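Local coordinates for HMG box-containing protein 1 (Homo sapiens, PDB 3QVE) that represses transcription by binding the promoter regions of target genes, and takes part in regulating the cell cycle and the Wnt pathway, at residues A[6-10]-A[31-35]; A[11-16]-A[96-100]; A[16-22]-A[86-92]; A[99-104]-A[129-133]. One frame throughout, in Å; residues are numbered along the deposited sequence. Where two conformers were deposited one is given.

Overall arrangement
All four contacts lie within the AXH domain, one part of a longer transcriptional repressor. Contacts 1 and 2 use consecutive parts of the N-terminal loop, with centres about 10 Å apart, and are tied by the Glu32 OE2 to Lys14 NZ salt bridge of 2.7 Å. Contact 3 pairs two strands of the main antiparallel sheet; it shares Thr16 with contact 2, and its Phe20 CE2 lies 3.6 Å from Phe34 CE1 of contact 1. Contact 4 shares Phe99 and Tyr100 with contact 2. Contacts 3 and 4 lie on opposite sides of the chain's centre, about 17 Å apart between centres, without touching.

Contact 1: residues A[6-10]-A[31-35]; sequences STVWH and VEDFA
Residues 6-10 form an irregular loop lying against the first turn of helix 31-37, where Ala35 N donates to Val31 O at 2.8 Å. The closest CA pairs are Val8 with Glu32 (6.3 Å) and Trp9 with Ala35 (6.1 Å). Val8 (phi/psi -94/-46) and Trp9 (-153/132) both face Phe12 in a classic beta bulge, and both direct CB toward the helix. No hydrogen bond crosses the interface, which buries 296 Å².

Aliphatic packing comes first. Val8, chi1 t, brings CG1 to 3.6 Å from Val31 O and 3.8 Å from Ala35 CB, while its CB is 3.9 Å from Val31 CG1. The small Ala35 lets the valine sit close to the helix. Trp9 CB rests 3.8 Å from Val31 CG2.

The aromatic part is a T-shaped pair. With chi1 t in both residues, the edge of Phe34 meets the face of the Trp9 indole: centroids of the Phe34 ring and the Trp9 five-membered ring are 5.0 Å apart, planes at 77°, with Trp9 CE2 to Phe34 CE2 at 3.7 Å. Leu18 of strand 17-20 touches both rings.

Toward the solvent, Glu32 sets CG 3.8 Å from Val8 CG1, while its OE2 forms a salt bridge with Lys14 NZ. A classic beta bulge and a T-shaped Trp9-Phe34 pair, with Leu18, thus pack the N-terminal loop of the AXH domain on helix 31-37.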
# COMPACT_ATOMS: atom_id res chain seq x y z
N SER A 6 3.90 10.04 -6.67
CA SER A 6 2.91 9.68 -7.67
C SER A 6 2.40 8.26 -7.41
O SER A 6 3.13 7.29 -7.52
CB SER A 6 3.50 9.79 -9.07
OG SER A 6 2.49 9.59 -10.04
N THR A 7 1.14 8.16 -7.06
CA THR A 7 0.51 6.89 -6.75
C THR A 7 -0.27 6.39 -7.95
O THR A 7 -0.74 7.19 -8.75
CB THR A 7 -0.42 7.05 -5.57
OG1 THR A 7 -1.29 8.16 -5.82
CG2 THR A 7 0.38 7.33 -4.29
N VAL A 8 -0.40 5.08 -8.07
CA VAL A 8 -1.17 4.50 -9.17
C VAL A 8 -2.61 4.24 -8.75
O VAL A 8 -3.54 4.55 -9.46
CB VAL A 8 -0.52 3.18 -9.65
CG1 VAL A 8 -1.40 2.53 -10.78
CG2 VAL A 8 0.85 3.48 -10.18
N TRP A 9 -2.80 3.65 -7.58
CA TRP A 9 -4.12 3.32 -7.05
C TRP A 9 -4.02 3.31 -5.52
O TRP A 9 -3.07 2.71 -4.98
CB TRP A 9 -4.61 1.94 -7.54
CG TRP A 9 -5.86 1.58 -6.86
CD1 TRP A 9 -7.12 2.08 -7.15
CD2 TRP A 9 -6.02 0.72 -5.72
NE1 TRP A 9 -8.02 1.56 -6.27
CE2 TRP A 9 -7.38 0.75 -5.37
CE3 TRP A 9 -5.15 -0.08 -4.98
CZ2 TRP A 9 -7.90 -0.00 -4.33
CZ3 TRP A 9 -5.67 -0.83 -3.92
CH2 TRP A 9 -7.03 -0.78 -3.61
N HIS A 10 -4.95 3.98 -4.85
CA HIS A 10 -4.90 4.14 -3.39
C HIS A 10 -3.54 4.77 -3.06
O HIS A 10 -3.11 5.66 -3.78
CB HIS A 10 -5.13 2.81 -2.68
CG HIS A 10 -5.50 2.92 -1.24
ND1 HIS A 10 -4.57 3.15 -0.23
CD2 HIS A 10 -6.70 2.78 -0.62
CE1 HIS A 10 -5.20 3.15 0.93
NE2 HIS A 10 -6.48 2.92 0.72
N VAL A 31 -0.47 -3.28 -10.24
CA VAL A 31 -1.28 -2.14 -9.88
C VAL A 31 -1.69 -1.28 -11.08
O VAL A 31 -2.84 -0.77 -11.11
CB VAL A 31 -0.60 -1.32 -8.79
CG1 VAL A 31 0.63 -0.56 -9.33
CG2 VAL A 31 -1.60 -0.38 -8.11
N GLU A 32 -0.82 -1.12 -12.07
CA GLU A 32 -1.19 -0.34 -13.23
C GLU A 32 -2.23 -1.08 -14.10
O GLU A 32 -3.14 -0.45 -14.66
CB GLU A 32 0.01 0.01 -14.07
CG GLU A 32 0.90 1.13 -13.52
CD GLU A 32 2.13 1.26 -14.37
OE1 GLU A 32 2.03 1.93 -15.42
OE2 GLU A 32 3.19 0.67 -14.01
N ASP A 33 -2.07 -2.40 -14.22
CA ASP A 33 -3.04 -3.22 -14.99
C ASP A 33 -4.39 -3.14 -14.27
O ASP A 33 -5.43 -2.92 -14.89
CB ASP A 33 -2.54 -4.66 -15.08
CG ASP A 33 -1.34 -4.83 -16.03
OD1 ASP A 33 -0.92 -3.84 -16.66
OD2 ASP A 33 -0.82 -5.96 -16.15
N PHE A 34 -4.38 -3.24 -12.95
CA PHE A 34 -5.59 -3.10 -12.14
C PHE A 34 -6.25 -1.74 -12.31
O PHE A 34 -7.45 -1.66 -12.55
CB PHE A 34 -5.28 -3.36 -10.66
CG PHE A 34 -6.44 -3.10 -9.74
CD1 PHE A 34 -7.44 -4.03 -9.60
CD2 PHE A 34 -6.53 -1.90 -9.04
CE1 PHE A 34 -8.53 -3.80 -8.74
CE2 PHE A 34 -7.60 -1.66 -8.20
CZ PHE A 34 -8.60 -2.62 -8.04
N ALA A 35 -5.47 -0.67 -12.20
CA ALA A 35 -6.02 0.68 -12.23
C ALA A 35 -6.61 0.95 -13.63
O ALA A 35 -7.60 1.66 -13.76
CB ALA A 35 -4.94 1.72 -11.89

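Contact 2: residues A[11-16]-A[96-100]; sequences CFLKGT and DHPFY
His97 is the bump that fills the hollow of irregular loop 11-16. That hollow is shaped by a type II turn from Leu13 to Thr16, closed by Thr16 N to Leu13 O (3.1 Å) and Thr16 OG1 to Leu13 O (2.7 Å). Gly15, at phi/psi 99/-12, suits the third position because a CB would jam against the preceding carbonyl. Segment 96-100 leads from loop into strand 98-101; closest CA pairs are Cys11 with Phe99 (7.1 Å) and Leu13 with His97 (7.3 Å).

With chi1 t, the imidazole slots edge-on between Cys11 O (3.3 Å from CE1) and Thr16 OG1 (3.6 Å from CD2). Leu13, chi1 m and chi2 t, covers one face by a CH-pi contact, CG 4.0 Å from the ring centroid, and sets CD1 3.7 Å from Pro98 CD. The edge of Phe99 meets Cys11 SG (4.1 Å from CD1), and Phe12 CE1 lies 4.1 Å from Phe99 CE1. Water 1 bridges Cys11 O (3.0 Å) and Pro98 O (2.6 Å).

Leu13 N donates to His97 NE2 (3.0 Å, 167°) while His97 ND1 donates to Pro98 O (2.9 Å). Accepting at NE2 and donating at ND1, the buried imidazole is held as the neutral, ND1-protonated tautomer.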
# COMPACT_ATOMS: atom_id res chain seq x y z
N CYS A 11 -2.84 4.30 -2.02
CA CYS A 11 -1.51 4.85 -1.68
C CYS A 11 -0.36 4.15 -2.41
O CYS A 11 0.80 4.41 -2.14
CB CYS A 11 -1.27 4.68 -0.18
SG CYS A 11 -1.08 2.99 0.40
N PHE A 12 -0.66 3.23 -3.33
CA PHE A 12 0.34 2.34 -3.93
C PHE A 12 1.07 2.88 -5.15
O PHE A 12 0.47 3.39 -6.10
CB PHE A 12 -0.28 0.95 -4.18
CG PHE A 12 -0.75 0.32 -2.91
CD1 PHE A 12 0.17 -0.13 -1.97
CD2 PHE A 12 -2.09 0.20 -2.63
CE1 PHE A 12 -0.24 -0.65 -0.81
CE2 PHE A 12 -2.53 -0.37 -1.49
CZ PHE A 12 -1.62 -0.78 -0.55
N LEU A 13 2.40 2.74 -5.11
CA LEU A 13 3.27 3.21 -6.18
C LEU A 13 3.44 2.17 -7.29
O LEU A 13 3.14 0.96 -7.13
CB LEU A 13 4.64 3.59 -5.60
CG LEU A 13 4.63 4.63 -4.47
CD1 LEU A 13 6.02 5.18 -4.15
CD2 LEU A 13 3.71 5.75 -4.75
N LYS A 14 3.96 2.66 -8.41
CA LYS A 14 4.28 1.85 -9.56
C LYS A 14 5.13 0.66 -9.14
O LYS A 14 6.06 0.79 -8.32
CB LYS A 14 5.05 2.70 -10.54
CG LYS A 14 5.56 1.95 -11.80
CD LYS A 14 6.10 2.95 -12.78
CE LYS A 14 6.67 2.28 -14.04
NZ LYS A 14 5.62 1.60 -14.84
N GLY A 15 4.79 -0.52 -9.65
CA GLY A 15 5.56 -1.73 -9.35
C GLY A 15 4.89 -2.56 -8.27
O GLY A 15 5.27 -3.72 -8.07
N THR A 16 3.90 -2.00 -7.60
CA THR A 16 3.12 -2.76 -6.61
C THR A 16 2.22 -3.77 -7.32
O THR A 16 1.70 -3.51 -8.42
CB THR A 16 2.25 -1.81 -5.72
OG1 THR A 16 3.09 -0.80 -5.12
CG2 THR A 16 1.53 -2.59 -4.60
N ASP A 96 11.35 0.22 -0.27
CA ASP A 96 11.36 1.65 -0.03
C ASP A 96 9.96 2.31 -0.15
O ASP A 96 9.86 3.53 -0.09
CB ASP A 96 12.30 2.32 -1.05
CG ASP A 96 11.90 2.01 -2.46
OD1 ASP A 96 10.70 2.14 -2.78
OD2 ASP A 96 12.77 1.60 -3.23
N HIS A 97 8.91 1.51 -0.29
CA HIS A 97 7.53 2.04 -0.40
C HIS A 97 7.18 2.84 0.88
O HIS A 97 7.26 2.33 1.99
CB HIS A 97 6.50 0.91 -0.61
CG HIS A 97 5.22 1.35 -1.23
ND1 HIS A 97 4.35 2.20 -0.60
CD2 HIS A 97 4.69 1.09 -2.45
CE1 HIS A 97 3.32 2.45 -1.40
NE2 HIS A 97 3.50 1.78 -2.53
N PRO A 98 6.81 4.12 0.72
CA PRO A 98 6.37 4.95 1.86
C PRO A 98 4.88 4.83 2.14
O PRO A 98 4.10 4.50 1.23
CB PRO A 98 6.68 6.35 1.38
CG PRO A 98 6.42 6.30 -0.10
CD PRO A 98 6.82 4.89 -0.53
N PHE A 99 4.49 5.02 3.39
CA PHE A 99 3.09 4.95 3.79
C PHE A 99 2.82 6.15 4.66
O PHE A 99 3.68 6.52 5.46
CB PHE A 99 2.81 3.67 4.56
CG PHE A 99 3.01 2.44 3.75
CD1 PHE A 99 2.02 2.03 2.85
CD2 PHE A 99 4.23 1.78 3.78
CE1 PHE A 99 2.20 0.91 2.07
CE2 PHE A 99 4.42 0.68 3.00
CZ PHE A 99 3.39 0.23 2.13
N TYR A 100 1.65 6.75 4.49
CA TYR A 100 1.27 7.90 5.28
C TYR A 100 0.33 7.38 6.35
O TYR A 100 -0.82 7.05 6.05
CB TYR A 100 0.67 9.01 4.43
CG TYR A 100 0.61 10.31 5.24
CD1 TYR A 100 1.70 11.17 5.31
CD2 TYR A 100 -0.51 10.62 6.00
CE1 TYR A 100 1.66 12.36 6.11
CE2 TYR A 100 -0.57 11.77 6.78
CZ TYR A 100 0.51 12.63 6.83
OH TYR A 100 0.41 13.76 7.59
O HOH W 1 1.73 5.34 0.53

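Contact 3: residues A[16-22]-A[86-92]; sequences TRLCFHK and DGLLTVE. With EDO (1,2-ethanediol), chain H; EDO (1,2-ethanediol), chain F.
Leu18, Phe20, Leu89 and Val91 form the apolar centre, on the buried face of two antiparallel strands, 17-20 and 89-92, whose axes approach to 4.7 Å at 162°. Leu89 (t, p) lays CD1 over the Phe20 ring, a CH-pi contact 3.8 Å from the centroid, and Leu18 CD2 (m, t) meets Val91 CG1 at 3.7 Å. Leu18-Val91 and Phe20-Leu89 are non-hydrogen-bonded pairs, each with CA atoms 4.6 Å apart.

The hydrogen-bonded pairs alternate with them: between the two, Cys19 N to Thr90 O is 2.7 Å and Thr90 N to Cys19 O 3.0 Å; beyond Leu18-Val91, Arg17 N to Glu92 O is 3.0 Å and Glu92 N to Arg17 O 2.9 Å. His21 N to Leu88 O (2.9 Å) extends the ladder.

The other, more polar face carries Arg17, Glu92, Cys19 and Thr90. His21 NE2 and Thr90 OG1 share a 2.7 Å hydrogen bond, and Leu88 CB lies over the His21 ring face, a CH-pi contact 3.8 Å from its centroid. Gly87 (phi 81°) leaves room for Lys22 CG, 3.6 Å from its CA.

This antiparallel ladder, apolar on one face and polar on the other, pairs the second and third strands of the six-stranded AXH sheet.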
# COMPACT_ATOMS: atom_id res chain seq x y z
N THR A 16 3.90 -2.00 -7.60
CA THR A 16 3.12 -2.76 -6.61
C THR A 16 2.22 -3.77 -7.32
O THR A 16 1.70 -3.51 -8.42
CB THR A 16 2.25 -1.81 -5.72
OG1 THR A 16 3.09 -0.80 -5.12
CG2 THR A 16 1.53 -2.59 -4.60
N ARG A 17 2.04 -4.93 -6.68
CA ARG A 17 1.15 -5.99 -7.14
C ARG A 17 0.12 -6.20 -6.05
O ARG A 17 0.45 -6.17 -4.85
CB ARG A 17 1.96 -7.30 -7.43
CG ARG A 17 3.01 -7.12 -8.52
CD ARG A 17 3.82 -8.37 -8.88
NE ARG A 17 2.95 -9.41 -9.41
CZ ARG A 17 2.34 -9.35 -10.58
NH1 ARG A 17 2.47 -8.29 -11.37
NH2 ARG A 17 1.59 -10.37 -10.97
N LEU A 18 -1.12 -6.43 -6.48
CA LEU A 18 -2.27 -6.50 -5.60
C LEU A 18 -2.89 -7.89 -5.63
O LEU A 18 -2.97 -8.51 -6.69
CB LEU A 18 -3.35 -5.55 -6.09
CG LEU A 18 -2.91 -4.09 -6.20
CD1 LEU A 18 -4.08 -3.29 -6.71
CD2 LEU A 18 -2.33 -3.54 -4.86
N CYS A 19 -3.38 -8.35 -4.49
CA CYS A 19 -4.13 -9.61 -4.42
C CYS A 19 -5.27 -9.46 -3.44
O CYS A 19 -5.09 -9.56 -2.25
CB CYS A 19 -3.20 -10.75 -4.04
SG CYS A 19 -4.08 -12.37 -4.16
N PHE A 20 -6.46 -9.17 -3.97
CA PHE A 20 -7.65 -9.00 -3.18
C PHE A 20 -8.14 -10.36 -2.69
O PHE A 20 -8.18 -11.32 -3.46
CB PHE A 20 -8.73 -8.32 -4.01
CG PHE A 20 -8.48 -6.88 -4.26
CD1 PHE A 20 -8.90 -5.94 -3.33
CD2 PHE A 20 -7.77 -6.46 -5.37
CE1 PHE A 20 -8.65 -4.61 -3.53
CE2 PHE A 20 -7.51 -5.13 -5.56
CZ PHE A 20 -7.97 -4.19 -4.65
N HIS A 21 -8.46 -10.47 -1.42
CA HIS A 21 -8.90 -11.76 -0.90
C HIS A 21 -10.36 -12.05 -1.27
O HIS A 21 -10.77 -13.19 -1.31
CB HIS A 21 -8.74 -11.82 0.63
CG HIS A 21 -7.32 -11.82 1.11
ND1 HIS A 21 -6.94 -12.43 2.29
CD2 HIS A 21 -6.19 -11.27 0.59
CE1 HIS A 21 -5.64 -12.28 2.46
NE2 HIS A 21 -5.16 -11.58 1.45
N LYS A 22 -11.17 -11.01 -1.52
CA LYS A 22 -12.56 -11.20 -1.90
C LYS A 22 -12.81 -10.57 -3.24
O LYS A 22 -12.01 -9.78 -3.74
CB LYS A 22 -13.53 -10.59 -0.88
CG LYS A 22 -13.43 -11.23 0.52
CD LYS A 22 -14.45 -12.29 0.81
CE LYS A 22 -14.26 -12.86 2.23
NZ LYS A 22 -14.68 -11.87 3.28
N ASP A 86 -15.73 -6.30 2.20
CA ASP A 86 -14.71 -5.86 1.22
C ASP A 86 -13.51 -6.82 1.15
O ASP A 86 -12.88 -6.97 0.07
CB ASP A 86 -14.24 -4.44 1.56
CG ASP A 86 -15.28 -3.40 1.21
OD1 ASP A 86 -16.30 -3.80 0.65
OD2 ASP A 86 -15.10 -2.22 1.47
N GLY A 87 -13.20 -7.46 2.27
CA GLY A 87 -12.12 -8.43 2.35
C GLY A 87 -10.75 -7.79 2.52
O GLY A 87 -10.55 -6.58 2.26
N LEU A 88 -9.80 -8.63 2.94
CA LEU A 88 -8.40 -8.22 3.07
C LEU A 88 -7.75 -8.01 1.72
O LEU A 88 -8.25 -8.45 0.66
CB LEU A 88 -7.64 -9.26 3.88
CG LEU A 88 -8.24 -9.58 5.27
CD1 LEU A 88 -7.35 -10.59 6.01
CD2 LEU A 88 -8.47 -8.31 6.11
N LEU A 89 -6.62 -7.32 1.75
CA LEU A 89 -5.77 -7.12 0.56
C LEU A 89 -4.37 -7.48 0.90
O LEU A 89 -3.86 -6.96 1.90
CB LEU A 89 -5.79 -5.64 0.15
CG LEU A 89 -4.82 -5.15 -0.94
CD1 LEU A 89 -5.10 -5.80 -2.26
CD2 LEU A 89 -4.89 -3.63 -1.07
N THR A 90 -3.72 -8.30 0.08
CA THR A 90 -2.29 -8.56 0.21
C THR A 90 -1.61 -7.88 -0.98
O THR A 90 -2.13 -7.90 -2.09
CB THR A 90 -1.97 -10.07 0.26
OG1 THR A 90 -2.67 -10.61 1.39
CG2 THR A 90 -0.45 -10.33 0.45
N VAL A 91 -0.47 -7.24 -0.72
CA VAL A 91 0.28 -6.57 -1.77
C VAL A 91 1.71 -7.03 -1.73
O VAL A 91 2.21 -7.47 -0.68
CB VAL A 91 0.24 -5.00 -1.66
CG1 VAL A 91 -1.19 -4.49 -1.49
CG2 VAL A 91 1.10 -4.51 -0.55
N GLU A 92 2.38 -6.92 -2.87
CA GLU A 92 3.83 -6.98 -2.95
C GLU A 92 4.31 -5.59 -3.30
O GLU A 92 3.79 -4.99 -4.23
CB GLU A 92 4.24 -7.94 -4.04
CG GLU A 92 5.72 -8.20 -4.14
CD GLU A 92 6.11 -8.68 -5.52
OE1 GLU A 92 6.22 -9.92 -5.67
OE2 GLU A 92 6.31 -7.83 -6.44
C1 EDO H . -14.14 -7.03 -3.14
O1 EDO H . -13.92 -5.82 -2.39
C2 EDO H . -15.37 -7.80 -2.65
O2 EDO H . -16.60 -7.19 -3.07
C1 EDO F . 3.34 -12.16 -6.19
O1 EDO F . 3.17 -11.70 -7.54
C2 EDO F . 4.06 -13.51 -6.15
O2 EDO F . 3.78 -14.12 -4.89
O HOH W 2 -10.60 -8.25 -0.85

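Contact 4: residues A[99-104]-A[129-133]; sequences FYVKNK and DVCLP. With EDO (1,2-ethanediol), chain O.
Leu132 gives up the most surface here. Its N donates to Tyr100 O (2.9 Å, 171°), and its side chain (m, t) places CD1 4.3 Å from Tyr100 CD2, at the ring edge, and 4.1 Å from Lys102 CB. Lys102 supplies the matching bond, N to Val130 O (2.9 Å, 167°), so the two links flank the single bridge of Val101 with Cys131, CA atoms 4.6 Å apart. Lys102 CA and CB touch Leu132, while its NZ forms a salt bridge with Asp138.

Asp129, chi1 m, packs CB 3.6 Å from Val101 CG1 and takes a salt bridge from Lys104 NZ to OD2, 2.8 Å; OD2 also accepts from His126 N. On the inner side Cys131 SG sits 4.6 Å from the Phe99 ring centroid.

The bridge thus joins edge strand 130-131 of the main sheet to 98-101 of the smaller one. Chemically it grades from sulfur and aromatic carbon inside to an ion pair at the partly exposed end, where lysine and aspartate neutralise each other.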
# COMPACT_ATOMS: atom_id res chain seq x y z
N PHE A 99 4.49 5.02 3.39
CA PHE A 99 3.09 4.95 3.79
C PHE A 99 2.82 6.15 4.66
O PHE A 99 3.68 6.52 5.46
CB PHE A 99 2.81 3.67 4.56
CG PHE A 99 3.01 2.44 3.75
CD1 PHE A 99 2.02 2.03 2.85
CD2 PHE A 99 4.23 1.78 3.78
CE1 PHE A 99 2.20 0.91 2.07
CE2 PHE A 99 4.42 0.68 3.00
CZ PHE A 99 3.39 0.23 2.13
N TYR A 100 1.65 6.75 4.49
CA TYR A 100 1.27 7.90 5.28
C TYR A 100 0.33 7.38 6.35
O TYR A 100 -0.82 7.05 6.05
CB TYR A 100 0.67 9.01 4.43
CG TYR A 100 0.61 10.31 5.24
CD1 TYR A 100 1.70 11.17 5.31
CD2 TYR A 100 -0.51 10.62 6.00
CE1 TYR A 100 1.66 12.36 6.11
CE2 TYR A 100 -0.57 11.77 6.78
CZ TYR A 100 0.51 12.63 6.83
OH TYR A 100 0.41 13.76 7.59
N VAL A 101 0.84 7.28 7.57
CA VAL A 101 0.15 6.59 8.64
C VAL A 101 -0.66 7.59 9.45
O VAL A 101 -0.12 8.60 9.86
CB VAL A 101 1.12 5.83 9.53
CG1 VAL A 101 0.39 5.22 10.72
CG2 VAL A 101 1.85 4.77 8.65
N LYS A 102 -1.94 7.30 9.64
CA LYS A 102 -2.84 8.13 10.45
C LYS A 102 -2.26 8.35 11.84
O LYS A 102 -1.84 7.40 12.47
CB LYS A 102 -4.21 7.47 10.58
CG LYS A 102 -5.36 8.37 10.98
CD LYS A 102 -6.65 7.56 11.10
CE LYS A 102 -7.89 8.44 10.98
NZ LYS A 102 -7.86 9.57 11.94
N ASN A 103 -2.25 9.61 12.30
CA ASN A 103 -1.67 9.99 13.61
C ASN A 103 -0.17 9.77 13.76
O ASN A 103 0.34 9.80 14.86
CB ASN A 103 -2.41 9.33 14.80
CG ASN A 103 -3.89 9.50 14.69
OD1 ASN A 103 -4.64 8.55 14.91
ND2 ASN A 103 -4.33 10.70 14.31
N LYS A 104 0.54 9.58 12.66
CA LYS A 104 1.99 9.37 12.73
C LYS A 104 2.74 10.00 11.54
O LYS A 104 3.78 10.56 11.72
CB LYS A 104 2.29 7.88 12.84
CG LYS A 104 3.78 7.56 12.76
CD LYS A 104 4.15 6.23 13.45
CE LYS A 104 4.05 5.03 12.52
NZ LYS A 104 4.69 3.76 13.07
N ASP A 129 -0.61 0.08 12.12
CA ASP A 129 -0.65 1.37 11.42
C ASP A 129 -1.75 1.40 10.35
O ASP A 129 -1.91 0.46 9.57
CB ASP A 129 0.72 1.68 10.80
CG ASP A 129 1.80 2.05 11.87
OD1 ASP A 129 1.47 2.18 13.06
OD2 ASP A 129 2.98 2.20 11.50
N VAL A 130 -2.48 2.50 10.32
CA VAL A 130 -3.51 2.71 9.32
C VAL A 130 -2.92 3.58 8.24
O VAL A 130 -2.60 4.78 8.44
CB VAL A 130 -4.79 3.30 9.94
CG1 VAL A 130 -5.80 3.68 8.81
CG2 VAL A 130 -5.38 2.33 10.99
N CYS A 131 -2.77 2.98 7.07
CA CYS A 131 -2.13 3.60 5.94
C CYS A 131 -3.22 4.31 5.08
O CYS A 131 -4.13 3.66 4.55
CB CYS A 131 -1.39 2.54 5.15
SG CYS A 131 -0.08 1.80 6.15
N LEU A 132 -3.08 5.62 4.92
CA LEU A 132 -4.10 6.43 4.30
C LEU A 132 -3.83 6.62 2.81
O LEU A 132 -2.68 6.68 2.40
CB LEU A 132 -4.18 7.81 4.97
CG LEU A 132 -4.48 7.86 6.45
CD1 LEU A 132 -4.51 9.36 6.94
CD2 LEU A 132 -5.81 7.14 6.75
N PRO A 133 -4.90 6.68 2.00
CA PRO A 133 -4.81 7.05 0.62
C PRO A 133 -4.68 8.56 0.43
O PRO A 133 -5.11 9.30 1.28
CB PRO A 133 -6.15 6.59 0.06
CG PRO A 133 -7.11 6.74 1.16
CD PRO A 133 -6.30 6.41 2.41
C1 EDO O . -1.76 12.32 9.99
O1 EDO O . -2.96 11.78 10.58
C2 EDO O . -1.12 13.42 10.82
O2 EDO O . 0.15 12.96 11.30
O HOH W 3 -0.30 5.41 3.00
O HOH W 4 -2.47 4.60 12.38
O HOH W 5 3.51 3.17 15.42